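Local coordinates for protein dihydroxyacetone kinase (Citrobacter freundii, PDB 1UN8) that phosphorylates dihydroxyacetone with ATP, acting as a homodimer whose helical-barrel ATP-binding domain also encloses a phospholipid, at residues L369-E373 with A395-I399; E373-N377 with G389-A393; A498-Q503 with A540-K544; A346-F350 with A418-E422; F439-A443 with A456-L461. All coordinates share one frame; numbering follows the deposited sequence.

Interaction 1 of 5, residues L369-E373 with A395-I399; sequences LSDLE and AAREI. With MYY ((2R)-3-(phosphonooxy)-2-(tetradecanoyloxy)propyl palmitate), chain C.
R397 reaches from helix 388-404 to two residues at the end of helix 356-371 and just beyond it, S370 and E373. Its chain is extended from CG to NE, which carries the guanidinium across to them. R397 NE donates to S370 OG at 2.8 Å, close to the guanidinium plane, and NH2 adds a weak bond to the same oxygen. With chi1 at -171°, S370 turns its hydroxyl toward R397. The outer end of the guanidinium grips one oxygen of E373. R397 NH2 meets E373 OE2 at 2.6 Å and its NH1 meets the same atom at 2.9 Å, both from the same face of the carboxylate. Further in, A396 CB packs on L369 CB at 3.8 Å. This inner side faces the lipid: L369 CD1 and A395 CB both touch C37 of an acyl chain. E373 OE1 has its own partner in S390. The contact thus pairs a greasy pocket wall with a salt bridge on its outer side, where the shared charge and hydroxyl probably restrict rotation of the guanidinium.

Interaction 2 of 5, residues E373-N377 with G389-A393; sequences ETHLN and GSTFA
The short helical segments 373-377 and 389-393 run roughly antiparallel, at 141°, with axes 7.9 Å apart, and the backbones come closest where E373 CA lies 4.1 Å from G389 CA. At G389 the absence of a side chain lets the helices meet. Its CA sits 3.4 Å from L376 CB and makes a CH...O contact with E373 O. The polar side is built round S390. Its OG donates to E373 OE1 at 2.9 Å, on the anti lone pair of that oxygen, while the other oxygen of E373 is held by R397. The same S390 OG accepts from N377 ND2 at 3.1 Å, so the hydroxyl links carboxylate to amide. N377 has CG beside its backbone nitrogen (chi1 -76°), and its amide lies across the start of the other helix. There N377 OD1 accepts from the backbone N of S390 at 3.2 Å, the donor tilted 26° from the carbonyl plane. A393 CB packs against the E373 carboxylate. L376 approaches P534 and N377 approaches D387, two ATP-binding residues. This is a close helix-helix contact at a glycine of the DhaL helical barrel, a position consistent with the second shell of the nucleotide site.

Interaction 3 of 5, residues A498-Q503 with A540-K544; sequences AFDAAQ and AMVFK
F499 and K544 lie side by side on the outer side of the contact, their side chains pointing the same way. The F499 ring makes the closest approaches. K544 CB sits over one face of it, a CH-pi contact 3.7 Å from the centroid, and CG follows toward the rim. The extended lysine chain then carries its amine away from helix 495-511. At the ring edge, F499 CD1 comes within 3.3 Å of A540 O. A chi1 of 158° turns the ring across the flank of helix 534-547, beside K544. The outer side is looser at its other end, where Q503 OE1 touches M541 CE at 3.6 Å and also A540 CB, while Q503 NE2 bonds to E507. On the buried inner side, small residues let the backbones approach. A502 CB touches A540 CA at 4.0 Å, and F499 CA meets F543 CB at 3.8 Å. A498 CB packs on the F543 ring, which continues inward to A484 and L488 of helix 478-490 and comes near the lipid. No hydrogen bond joins the segments. With axes 8.3 Å apart and nearly antiparallel at 163°, they are neighbouring helices in the wall of the eight-helix barrel.

Interaction 4 of 5, residues A346-F350 with A418-E422; sequences ARVEF and ALIGE
The linker between the two domains of the kinase, ahead of helix 356-371, passes here across helix 413-427 of the helical barrel. V348 and E422 carry the contact. The backbone N of V348 donates to E422 OE2 at 2.6 Å, with a nearly straight angle of 165°. The carboxylate receives it on the syn side, 24° out of its plane. E422 gets there by stretching out fully from its helix (chi1 -174°). V348 CG1 lies against the same carboxylate and also touches L419 CD1 at 3.9 Å, while CG2 points to A418 CB. Further along the linker, the F350 ring covers the end of L419. L419 CD2 sits over the centre of one face, 3.9 Å from the centroid, and L419 CD1 meets F350 CE2 at 3.8 Å. P409 also touches both F350 and L419. From the second subunit, R127 packs on V348 and A418, and L92 on A346. Between these segments one carboxylate, probably charged, holds a backbone N-H, and apolar side chains pack beside it. The charges of R347 and E422 are not in contact, R347 NE lying 6.5 Å from E422 OE2; any attraction would be long-range.

Interaction 5 of 5, residues F439-A443 with A456-L461; sequences FFTAA and ALNTGL. With MYY ((2R)-3-(phosphonooxy)-2-(tetradecanoyloxy)propyl palmitate), chain C.
F439 lays its ring against the backbone of helix 453-468. Its CE1 comes 3.3 Å from L457 O, CD1 lies equally close to G460 C, and CZ touches L457 CD2 at 3.7 Å. The first torsion of F439, -177°, swings the ring across to this helix. G460 has no side chain, and the two backbones close to 4.1 Å between its CA and F439 CA. One turn on, small residues repeat the approach. A456 CB sits 3.3 Å from A443 O, and A443 CA makes a CH...O contact with A456 O. Behind this shell, F439 CD2 lies over the centre of the F440 ring, which makes an edge-to-face contact with F417. L481 of helix 478-490 and M464 also press on F439. The lipid lies on the inner side: F440 CZ touches C34 of one acyl chain, and L457 CD1 touches C13 of the other at 3.8 Å. On the outside, E123 of the second subunit packs on T441 and A442. The short axes pass at 7.4 Å and an angle of 133°. This is a close, buried glycine- and alanine-lined helix crossing in the lipid-filled barrel of the DhaL domain.

In the fold
All five contacts involve the C-terminal helical barrel, on one side of the chain's centre. Interaction 4 ties the linker to helix 413-427, and interactions 1 and 2 are nested within the loop it closes. Interactions 5 and 3 follow along the chain. Interactions 1 and 2 have centres about 8 Å apart and share E373 and helix 388-404. Interaction 1 touches interaction 3 through L369 and V542, and interaction 4 through I399 and I420. Interaction 4 meets interaction 5 where helices 413-427 and 430-448 pack. Interactions 1 and 5, with centres about 20 Å apart, both touch the lipid, while interactions 4 and 5 both reach the second subunit. Together they link neighbouring helices of the wall round the lipid.

Interaction 1 of 5, residues L369-E373 with A395-I399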
# COMPACT_ATOMS: atom_id res chain seq x y z
N LEU A 369 51.59 -11.51 -8.98
CA LEU A 369 50.19 -11.76 -8.72
C LEU A 369 49.74 -13.03 -9.45
O LEU A 369 49.06 -13.88 -8.87
CB LEU A 369 49.33 -10.58 -9.19
CG LEU A 369 49.51 -9.27 -8.43
CD1 LEU A 369 48.68 -8.18 -9.09
CD2 LEU A 369 49.12 -9.45 -6.99
N SER A 370 50.14 -13.17 -10.71
CA SER A 370 49.76 -14.35 -11.48
C SER A 370 50.23 -15.64 -10.82
O SER A 370 49.48 -16.60 -10.72
CB SER A 370 50.31 -14.27 -12.90
OG SER A 370 49.77 -15.29 -13.72
N ASP A 371 51.48 -15.66 -10.37
CA ASP A 371 52.05 -16.84 -9.73
C ASP A 371 51.32 -17.26 -8.45
O ASP A 371 51.27 -18.44 -8.12
CB ASP A 371 53.52 -16.60 -9.39
CG ASP A 371 54.40 -16.47 -10.62
OD1 ASP A 371 55.57 -16.07 -10.46
OD2 ASP A 371 53.92 -16.78 -11.73
N LEU A 372 50.77 -16.28 -7.74
CA LEU A 372 50.09 -16.52 -6.48
C LEU A 372 48.65 -17.04 -6.54
O LEU A 372 48.03 -17.24 -5.49
CB LEU A 372 50.10 -15.23 -5.65
CG LEU A 372 51.44 -14.72 -5.13
CD1 LEU A 372 51.33 -13.25 -4.75
CD2 LEU A 372 51.87 -15.55 -3.93
N GLU A 373 48.14 -17.28 -7.74
CA GLU A 373 46.75 -17.72 -7.89
C GLU A 373 46.24 -18.79 -6.94
O GLU A 373 45.33 -18.54 -6.14
CB GLU A 373 46.45 -18.16 -9.33
CG GLU A 373 44.96 -18.47 -9.56
CD GLU A 373 44.62 -18.77 -11.01
OE1 GLU A 373 43.43 -19.03 -11.30
OE2 GLU A 373 45.53 -18.76 -11.87
N ALA A 395 43.17 -10.17 -13.54
CA ALA A 395 43.57 -8.81 -13.81
C ALA A 395 45.05 -8.72 -14.17
O ALA A 395 45.43 -7.99 -15.09
CB ALA A 395 43.30 -7.95 -12.61
N ALA A 396 45.88 -9.45 -13.45
CA ALA A 396 47.31 -9.43 -13.72
C ALA A 396 47.56 -9.83 -15.17
O ALA A 396 48.19 -9.09 -15.92
CB ALA A 396 48.03 -10.37 -12.78
N ARG A 397 47.06 -11.00 -15.56
CA ARG A 397 47.25 -11.50 -16.92
C ARG A 397 46.72 -10.57 -18.00
O ARG A 397 47.29 -10.48 -19.09
CB ARG A 397 46.63 -12.90 -17.05
CG ARG A 397 47.39 -13.94 -16.25
CD ARG A 397 46.56 -15.15 -15.87
NE ARG A 397 47.27 -15.96 -14.89
CZ ARG A 397 46.70 -16.92 -14.16
NH1 ARG A 397 45.41 -17.20 -14.31
NH2 ARG A 397 47.43 -17.60 -13.27
N GLU A 398 45.63 -9.87 -17.70
CA GLU A 398 45.05 -8.94 -18.66
C GLU A 398 46.04 -7.81 -18.92
O GLU A 398 46.24 -7.40 -20.06
CB GLU A 398 43.73 -8.37 -18.13
CG GLU A 398 43.04 -7.35 -19.06
CD GLU A 398 42.87 -7.86 -20.49
OE1 GLU A 398 42.64 -9.08 -20.69
OE2 GLU A 398 42.94 -7.02 -21.42
N ILE A 399 46.66 -7.31 -17.86
CA ILE A 399 47.63 -6.23 -18.03
C ILE A 399 48.95 -6.78 -18.56
O ILE A 399 49.69 -6.07 -19.25
CB ILE A 399 47.88 -5.49 -16.70
CG1 ILE A 399 46.56 -5.01 -16.12
CG2 ILE A 399 48.80 -4.30 -16.93
CD1 ILE A 399 45.84 -4.02 -16.99
C38 MYY C . 44.88 -6.85 -9.43
C37 MYY C . 45.79 -6.72 -10.65
C36 MYY C . 46.52 -5.37 -10.66
C35 MYY C . 47.46 -5.24 -11.86
C34 MYY C . 48.28 -3.95 -11.78
C33 MYY C . 49.25 -3.78 -12.95
C32 MYY C . 50.03 -2.46 -12.85
C31 MYY C . 51.01 -2.46 -11.68
C30 MYY C . 51.50 -1.06 -11.28
C29 MYY C . 52.52 -0.42 -12.22
C28 MYY C . 53.20 0.76 -11.52
C27 MYY C . 54.28 1.45 -12.36
C26 MYY C . 55.16 2.38 -11.52
C25 MYY C . 56.22 3.07 -12.38
C24 MYY C . 57.55 3.29 -11.66
C23 MYY C . 57.76 4.69 -11.05
O10 MYY C . 56.81 5.39 -10.72
O8 MYY C . 59.04 5.13 -10.90
C6 MYY C . 59.11 6.41 -10.24
C5 MYY C . 59.34 6.22 -8.74
C4 MYY C . 60.64 6.91 -8.29
O6 MYY C . 61.76 6.66 -9.16
P MYY C . 62.60 5.27 -9.15
O4 MYY C . 61.53 4.07 -9.27
O3 MYY C . 63.42 5.30 -10.54
O5 MYY C . 63.51 5.12 -7.99
O7 MYY C . 59.25 4.83 -8.40
C7 MYY C . 58.92 4.64 -7.10
O9 MYY C . 58.78 5.59 -6.33
C8 MYY C . 58.76 3.20 -6.59
C9 MYY C . 57.35 2.96 -6.06
C10 MYY C . 56.68 1.76 -6.73
C11 MYY C . 55.27 1.50 -6.19
C12 MYY C . 54.61 0.35 -6.94
C13 MYY C . 53.17 0.12 -6.48
C14 MYY C . 52.49 -0.83 -7.47
C15 MYY C . 50.99 -0.99 -7.22
C16 MYY C . 50.69 -2.07 -6.17
C17 MYY C . 49.23 -2.51 -6.30
C18 MYY C . 49.01 -3.88 -5.66
C19 MYY C . 47.64 -4.46 -6.04
C20 MYY C . 47.50 -5.90 -5.56

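Interaction 2 of 5, residues E373-N377 with G389-A393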
# COMPACT_ATOMS: atom_id res chain seq x y z
N GLU A 373 48.14 -17.28 -7.74
CA GLU A 373 46.75 -17.72 -7.89
C GLU A 373 46.24 -18.79 -6.94
O GLU A 373 45.33 -18.54 -6.14
CB GLU A 373 46.45 -18.16 -9.33
CG GLU A 373 44.96 -18.47 -9.56
CD GLU A 373 44.62 -18.77 -11.01
OE1 GLU A 373 43.43 -19.03 -11.30
OE2 GLU A 373 45.53 -18.76 -11.87
N THR A 374 46.80 -19.98 -7.02
CA THR A 374 46.35 -21.06 -6.16
C THR A 374 46.56 -20.80 -4.67
O THR A 374 45.70 -21.16 -3.85
CB THR A 374 47.00 -22.39 -6.57
OG1 THR A 374 46.76 -23.38 -5.56
CG2 THR A 374 48.49 -22.22 -6.80
N HIS A 375 47.67 -20.18 -4.30
CA HIS A 375 47.93 -19.89 -2.89
C HIS A 375 46.90 -18.90 -2.35
O HIS A 375 46.39 -19.07 -1.23
CB HIS A 375 49.34 -19.32 -2.69
CG HIS A 375 49.62 -18.90 -1.27
ND1 HIS A 375 49.57 -19.77 -0.21
CD2 HIS A 375 49.92 -17.69 -0.74
CE1 HIS A 375 49.83 -19.12 0.91
NE2 HIS A 375 50.04 -17.85 0.61
N LEU A 376 46.59 -17.87 -3.13
CA LEU A 376 45.63 -16.88 -2.69
C LEU A 376 44.21 -17.45 -2.64
O LEU A 376 43.38 -16.97 -1.84
CB LEU A 376 45.69 -15.63 -3.58
CG LEU A 376 46.99 -14.82 -3.47
CD1 LEU A 376 46.92 -13.60 -4.38
CD2 LEU A 376 47.22 -14.38 -2.04
N ASN A 377 43.92 -18.45 -3.46
CA ASN A 377 42.60 -19.07 -3.44
C ASN A 377 42.49 -19.88 -2.16
O ASN A 377 41.46 -19.86 -1.48
CB ASN A 377 42.38 -19.97 -4.65
CG ASN A 377 42.10 -19.18 -5.92
OD1 ASN A 377 41.48 -18.12 -5.88
ND2 ASN A 377 42.54 -19.71 -7.06
N GLY A 389 42.45 -15.37 -5.57
CA GLY A 389 43.66 -15.59 -6.33
C GLY A 389 43.37 -15.53 -7.83
O GLY A 389 44.09 -14.89 -8.59
N SER A 390 42.30 -16.19 -8.24
CA SER A 390 41.91 -16.21 -9.65
C SER A 390 41.47 -14.83 -10.14
O SER A 390 41.78 -14.42 -11.26
CB SER A 390 40.79 -17.23 -9.87
OG SER A 390 41.22 -18.54 -9.56
N THR A 391 40.73 -14.12 -9.30
CA THR A 391 40.25 -12.78 -9.64
C THR A 391 41.45 -11.87 -9.88
O THR A 391 41.52 -11.16 -10.89
CB THR A 391 39.39 -12.20 -8.51
OG1 THR A 391 38.31 -13.11 -8.22
CG2 THR A 391 38.81 -10.86 -8.92
N PHE A 392 42.40 -11.89 -8.95
CA PHE A 392 43.60 -11.07 -9.06
C PHE A 392 44.46 -11.52 -10.23
O PHE A 392 45.05 -10.70 -10.93
CB PHE A 392 44.42 -11.14 -7.77
CG PHE A 392 43.90 -10.25 -6.67
CD1 PHE A 392 42.57 -9.87 -6.63
CD2 PHE A 392 44.74 -9.84 -5.64
CE1 PHE A 392 42.09 -9.08 -5.58
CE2 PHE A 392 44.26 -9.06 -4.59
CZ PHE A 392 42.93 -8.68 -4.56
N ALA A 393 44.52 -12.83 -10.45
CA ALA A 393 45.31 -13.38 -11.55
C ALA A 393 44.69 -12.93 -12.87
O ALA A 393 45.41 -12.61 -13.83
CB ALA A 393 45.33 -14.92 -11.48

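Interaction 3 of 5, residues A498-Q503 with A540-K544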
# COMPACT_ATOMS: atom_id res chain seq x y z
N ALA A 498 59.06 -0.31 2.64
CA ALA A 498 57.68 -0.43 2.20
C ALA A 498 57.19 -1.87 2.36
O ALA A 498 56.12 -2.13 2.91
CB ALA A 498 57.56 0.01 0.74
N PHE A 499 57.99 -2.81 1.87
CA PHE A 499 57.65 -4.21 1.97
C PHE A 499 57.48 -4.62 3.42
O PHE A 499 56.46 -5.20 3.80
CB PHE A 499 58.72 -5.07 1.34
CG PHE A 499 58.72 -6.48 1.82
CD1 PHE A 499 57.59 -7.28 1.68
CD2 PHE A 499 59.84 -7.01 2.45
CE1 PHE A 499 57.58 -8.58 2.15
CE2 PHE A 499 59.84 -8.32 2.92
CZ PHE A 499 58.71 -9.11 2.77
N ASP A 500 58.48 -4.31 4.23
CA ASP A 500 58.43 -4.64 5.64
C ASP A 500 57.15 -4.13 6.29
O ASP A 500 56.54 -4.81 7.11
CB ASP A 500 59.62 -4.06 6.37
CG ASP A 500 59.88 -4.76 7.69
OD1 ASP A 500 60.30 -5.95 7.65
OD2 ASP A 500 59.64 -4.14 8.75
N ALA A 501 56.75 -2.92 5.93
CA ALA A 501 55.54 -2.34 6.50
C ALA A 501 54.33 -3.16 6.06
O ALA A 501 53.50 -3.58 6.88
CB ALA A 501 55.40 -0.89 6.05
N ALA A 502 54.23 -3.39 4.76
CA ALA A 502 53.13 -4.16 4.21
C ALA A 502 53.08 -5.53 4.88
O ALA A 502 52.01 -6.01 5.27
CB ALA A 502 53.30 -4.32 2.69
N GLN A 503 54.25 -6.15 5.00
CA GLN A 503 54.36 -7.47 5.60
C GLN A 503 53.82 -7.50 7.03
O GLN A 503 53.13 -8.44 7.42
CB GLN A 503 55.83 -7.92 5.57
CG GLN A 503 56.10 -9.30 6.15
CD GLN A 503 55.29 -10.40 5.49
OE1 GLN A 503 54.92 -10.31 4.33
NE2 GLN A 503 55.02 -11.46 6.24
N ALA A 540 51.60 -7.61 0.01
CA ALA A 540 52.91 -7.74 0.63
C ALA A 540 53.89 -8.43 -0.31
O ALA A 540 55.07 -8.08 -0.36
CB ALA A 540 52.79 -8.52 1.94
N MET A 541 53.42 -9.41 -1.07
CA MET A 541 54.32 -10.11 -1.97
C MET A 541 54.72 -9.21 -3.14
O MET A 541 55.83 -9.31 -3.66
CB MET A 541 53.66 -11.40 -2.46
CG MET A 541 53.44 -12.39 -1.35
SD MET A 541 54.96 -12.78 -0.44
CE MET A 541 54.85 -11.67 0.99
N VAL A 542 53.82 -8.32 -3.54
CA VAL A 542 54.13 -7.42 -4.62
C VAL A 542 55.30 -6.54 -4.19
O VAL A 542 56.32 -6.48 -4.88
CB VAL A 542 52.93 -6.53 -4.98
CG1 VAL A 542 53.37 -5.39 -5.88
CG2 VAL A 542 51.88 -7.36 -5.70
N PHE A 543 55.17 -5.88 -3.05
CA PHE A 543 56.26 -5.04 -2.58
C PHE A 543 57.54 -5.82 -2.32
O PHE A 543 58.64 -5.33 -2.57
CB PHE A 543 55.84 -4.28 -1.34
CG PHE A 543 55.01 -3.08 -1.65
CD1 PHE A 543 53.63 -3.18 -1.74
CD2 PHE A 543 55.60 -1.86 -1.92
CE1 PHE A 543 52.85 -2.09 -2.10
CE2 PHE A 543 54.84 -0.76 -2.28
CZ PHE A 543 53.46 -0.88 -2.37
N LYS A 544 57.39 -7.04 -1.82
CA LYS A 544 58.54 -7.90 -1.57
C LYS A 544 59.29 -8.07 -2.88
O LYS A 544 60.52 -7.98 -2.93
CB LYS A 544 58.09 -9.26 -1.06
CG LYS A 544 59.23 -10.20 -0.75
CD LYS A 544 58.74 -11.57 -0.37
CE LYS A 544 59.90 -12.51 -0.14
NZ LYS A 544 59.41 -13.88 0.17

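Interaction 4 of 5, residues A346-F350 with A418-E422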
# COMPACT_ATOMS: atom_id res chain seq x y z
N ALA A 346 33.42 7.07 -22.92
CA ALA A 346 34.09 6.86 -21.65
C ALA A 346 35.47 6.27 -21.92
O ALA A 346 36.46 6.63 -21.28
CB ALA A 346 33.27 5.91 -20.78
N ARG A 347 35.53 5.37 -22.91
CA ARG A 347 36.77 4.71 -23.30
C ARG A 347 37.99 5.63 -23.27
O ARG A 347 38.01 6.68 -23.90
CB ARG A 347 36.61 4.11 -24.69
CG ARG A 347 37.89 3.70 -25.38
CD ARG A 347 37.60 3.38 -26.84
NE ARG A 347 38.70 3.77 -27.72
CZ ARG A 347 38.60 3.84 -29.05
NH1 ARG A 347 37.44 3.56 -29.65
NH2 ARG A 347 39.64 4.20 -29.78
N VAL A 348 39.01 5.23 -22.52
CA VAL A 348 40.23 6.01 -22.40
C VAL A 348 41.11 5.83 -23.63
O VAL A 348 41.32 4.72 -24.12
CB VAL A 348 41.03 5.61 -21.12
CG1 VAL A 348 41.17 4.10 -21.03
CG2 VAL A 348 42.41 6.25 -21.14
N GLU A 349 41.62 6.95 -24.13
CA GLU A 349 42.48 6.96 -25.30
C GLU A 349 43.94 6.90 -24.90
O GLU A 349 44.34 7.41 -23.85
CB GLU A 349 42.23 8.22 -26.13
CG GLU A 349 41.02 8.15 -27.02
CD GLU A 349 40.44 9.52 -27.29
OE1 GLU A 349 41.23 10.46 -27.54
OE2 GLU A 349 39.20 9.66 -27.27
N PHE A 350 44.76 6.30 -25.76
CA PHE A 350 46.18 6.15 -25.48
C PHE A 350 46.92 5.67 -26.71
O PHE A 350 46.33 5.21 -27.68
CB PHE A 350 46.37 5.14 -24.36
CG PHE A 350 45.99 3.74 -24.74
CD1 PHE A 350 46.95 2.83 -25.19
CD2 PHE A 350 44.66 3.33 -24.68
CE1 PHE A 350 46.60 1.54 -25.57
CE2 PHE A 350 44.29 2.03 -25.06
CZ PHE A 350 45.26 1.14 -25.50
N ALA A 418 45.11 5.06 -15.88
CA ALA A 418 43.75 5.24 -16.37
C ALA A 418 43.35 4.04 -17.23
O ALA A 418 42.20 3.61 -17.21
CB ALA A 418 43.66 6.52 -17.19
N LEU A 419 44.29 3.49 -17.98
CA LEU A 419 43.99 2.34 -18.83
C LEU A 419 43.76 1.08 -18.01
O LEU A 419 42.84 0.30 -18.30
CB LEU A 419 45.12 2.10 -19.83
CG LEU A 419 44.88 0.87 -20.69
CD1 LEU A 419 43.58 1.05 -21.47
CD2 LEU A 419 46.06 0.66 -21.63
N ILE A 420 44.59 0.87 -16.99
CA ILE A 420 44.45 -0.29 -16.12
C ILE A 420 43.11 -0.15 -15.39
O ILE A 420 42.33 -1.10 -15.31
CB ILE A 420 45.60 -0.35 -15.08
CG1 ILE A 420 46.93 -0.62 -15.79
CG2 ILE A 420 45.33 -1.44 -14.04
CD1 ILE A 420 48.13 -0.47 -14.89
N GLY A 421 42.86 1.05 -14.87
CA GLY A 421 41.63 1.31 -14.15
C GLY A 421 40.41 0.95 -14.98
O GLY A 421 39.41 0.46 -14.46
N GLU A 422 40.52 1.18 -16.28
CA GLU A 422 39.42 0.89 -17.17
C GLU A 422 39.29 -0.60 -17.46
O GLU A 422 38.19 -1.13 -17.54
CB GLU A 422 39.61 1.63 -18.49
CG GLU A 422 38.44 1.52 -19.45
CD GLU A 422 38.81 1.95 -20.87
OE1 GLU A 422 39.51 1.18 -21.57
OE2 GLU A 422 38.39 3.06 -21.27

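Interaction 5 of 5, residues F439-A443 with A456-L461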
# COMPACT_ATOMS: atom_id res chain seq x y z
N PHE A 439 40.84 2.36 -7.49
CA PHE A 439 42.20 2.68 -7.10
C PHE A 439 42.99 3.32 -8.24
O PHE A 439 43.42 4.47 -8.14
CB PHE A 439 42.91 1.39 -6.64
CG PHE A 439 44.32 1.60 -6.15
CD1 PHE A 439 44.56 2.13 -4.88
CD2 PHE A 439 45.40 1.25 -6.95
CE1 PHE A 439 45.85 2.29 -4.41
CE2 PHE A 439 46.70 1.41 -6.49
CZ PHE A 439 46.93 1.94 -5.21
N PHE A 440 43.18 2.57 -9.32
CA PHE A 440 43.94 3.08 -10.45
C PHE A 440 43.33 4.29 -11.17
O PHE A 440 44.05 5.18 -11.61
CB PHE A 440 44.19 1.95 -11.45
CG PHE A 440 45.24 0.97 -10.99
CD1 PHE A 440 44.88 -0.27 -10.46
CD2 PHE A 440 46.60 1.28 -11.09
CE1 PHE A 440 45.85 -1.19 -10.04
CE2 PHE A 440 47.58 0.37 -10.67
CZ PHE A 440 47.20 -0.87 -10.14
N THR A 441 42.00 4.33 -11.28
CA THR A 441 41.33 5.44 -11.94
C THR A 441 41.65 6.73 -11.20
O THR A 441 42.06 7.72 -11.80
CB THR A 441 39.81 5.24 -11.99
OG1 THR A 441 39.52 4.04 -12.72
CG2 THR A 441 39.13 6.41 -12.67
N ALA A 442 41.45 6.72 -9.88
CA ALA A 442 41.72 7.88 -9.05
C ALA A 442 43.21 8.18 -9.03
O ALA A 442 43.62 9.34 -8.97
CB ALA A 442 41.21 7.64 -7.64
N ALA A 443 44.04 7.14 -9.08
CA ALA A 443 45.48 7.33 -9.07
C ALA A 443 45.91 7.98 -10.37
O ALA A 443 46.68 8.94 -10.37
CB ALA A 443 46.19 5.99 -8.91
N ALA A 456 49.85 9.81 -5.89
CA ALA A 456 48.72 9.32 -6.66
C ALA A 456 48.22 7.99 -6.09
O ALA A 456 47.02 7.77 -5.96
CB ALA A 456 49.12 9.16 -8.13
N LEU A 457 49.16 7.10 -5.75
CA LEU A 457 48.82 5.80 -5.20
C LEU A 457 48.07 5.95 -3.89
O LEU A 457 47.17 5.17 -3.60
CB LEU A 457 50.07 4.95 -4.99
CG LEU A 457 50.74 4.43 -6.27
CD1 LEU A 457 52.01 3.66 -5.93
CD2 LEU A 457 49.75 3.53 -7.01
N ASN A 458 48.44 6.96 -3.11
CA ASN A 458 47.78 7.21 -1.84
C ASN A 458 46.39 7.75 -2.06
O ASN A 458 45.48 7.45 -1.28
CB ASN A 458 48.57 8.20 -1.00
CG ASN A 458 49.24 7.54 0.18
OD1 ASN A 458 48.59 7.11 1.13
ND2 ASN A 458 50.57 7.43 0.12
N THR A 459 46.20 8.55 -3.10
CA THR A 459 44.88 9.08 -3.40
C THR A 459 44.02 7.89 -3.82
O THR A 459 42.84 7.81 -3.46
CB THR A 459 44.93 10.13 -4.54
OG1 THR A 459 45.61 11.30 -4.07
CG2 THR A 459 43.52 10.51 -4.98
N GLY A 460 44.62 6.97 -4.56
CA GLY A 460 43.91 5.78 -4.99
C GLY A 460 43.40 5.01 -3.78
O GLY A 460 42.24 4.56 -3.74
N LEU A 461 44.28 4.88 -2.78
CA LEU A 461 43.96 4.19 -1.53
C LEU A 461 42.83 4.91 -0.81
O LEU A 461 41.86 4.29 -0.36
CB LEU A 461 45.19 4.15 -0.63
CG LEU A 461 44.98 3.48 0.73
CD1 LEU A 461 44.57 2.04 0.54
CD2 LEU A 461 46.27 3.58 1.53
C38 MYY C . 44.88 -6.85 -9.43
C37 MYY C . 45.79 -6.72 -10.65
C36 MYY C . 46.52 -5.37 -10.66
C35 MYY C . 47.46 -5.24 -11.86
C34 MYY C . 48.28 -3.95 -11.78
C33 MYY C . 49.25 -3.78 -12.95
C32 MYY C . 50.03 -2.46 -12.85
C31 MYY C . 51.01 -2.46 -11.68
C30 MYY C . 51.50 -1.06 -11.28
C29 MYY C . 52.52 -0.42 -12.22
C28 MYY C . 53.20 0.76 -11.52
C27 MYY C . 54.28 1.45 -12.36
C26 MYY C . 55.16 2.38 -11.52
C25 MYY C . 56.22 3.07 -12.38
C24 MYY C . 57.55 3.29 -11.66
C23 MYY C . 57.76 4.69 -11.05
O10 MYY C . 56.81 5.39 -10.72
O8 MYY C . 59.04 5.13 -10.90
C6 MYY C . 59.11 6.41 -10.24
C5 MYY C . 59.34 6.22 -8.74
C4 MYY C . 60.64 6.91 -8.29
O6 MYY C . 61.76 6.66 -9.16
P MYY C . 62.60 5.27 -9.15
O4 MYY C . 61.53 4.07 -9.27
O3 MYY C . 63.42 5.30 -10.54
O5 MYY C . 63.51 5.12 -7.99
O7 MYY C . 59.25 4.83 -8.40
C7 MYY C . 58.92 4.64 -7.10
O9 MYY C . 58.78 5.59 -6.33
C8 MYY C . 58.76 3.20 -6.59
C9 MYY C . 57.35 2.96 -6.06
C10 MYY C . 56.68 1.76 -6.73
C11 MYY C . 55.27 1.50 -6.19
C12 MYY C . 54.61 0.35 -6.94
C13 MYY C . 53.17 0.12 -6.48
C14 MYY C . 52.49 -0.83 -7.47
C15 MYY C . 50.99 -0.99 -7.22
C16 MYY C . 50.69 -2.07 -6.17
C17 MYY C . 49.23 -2.51 -6.30
C18 MYY C . 49.01 -3.88 -5.66
C19 MYY C . 47.64 -4.46 -6.04
C20 MYY C . 47.50 -5.90 -5.56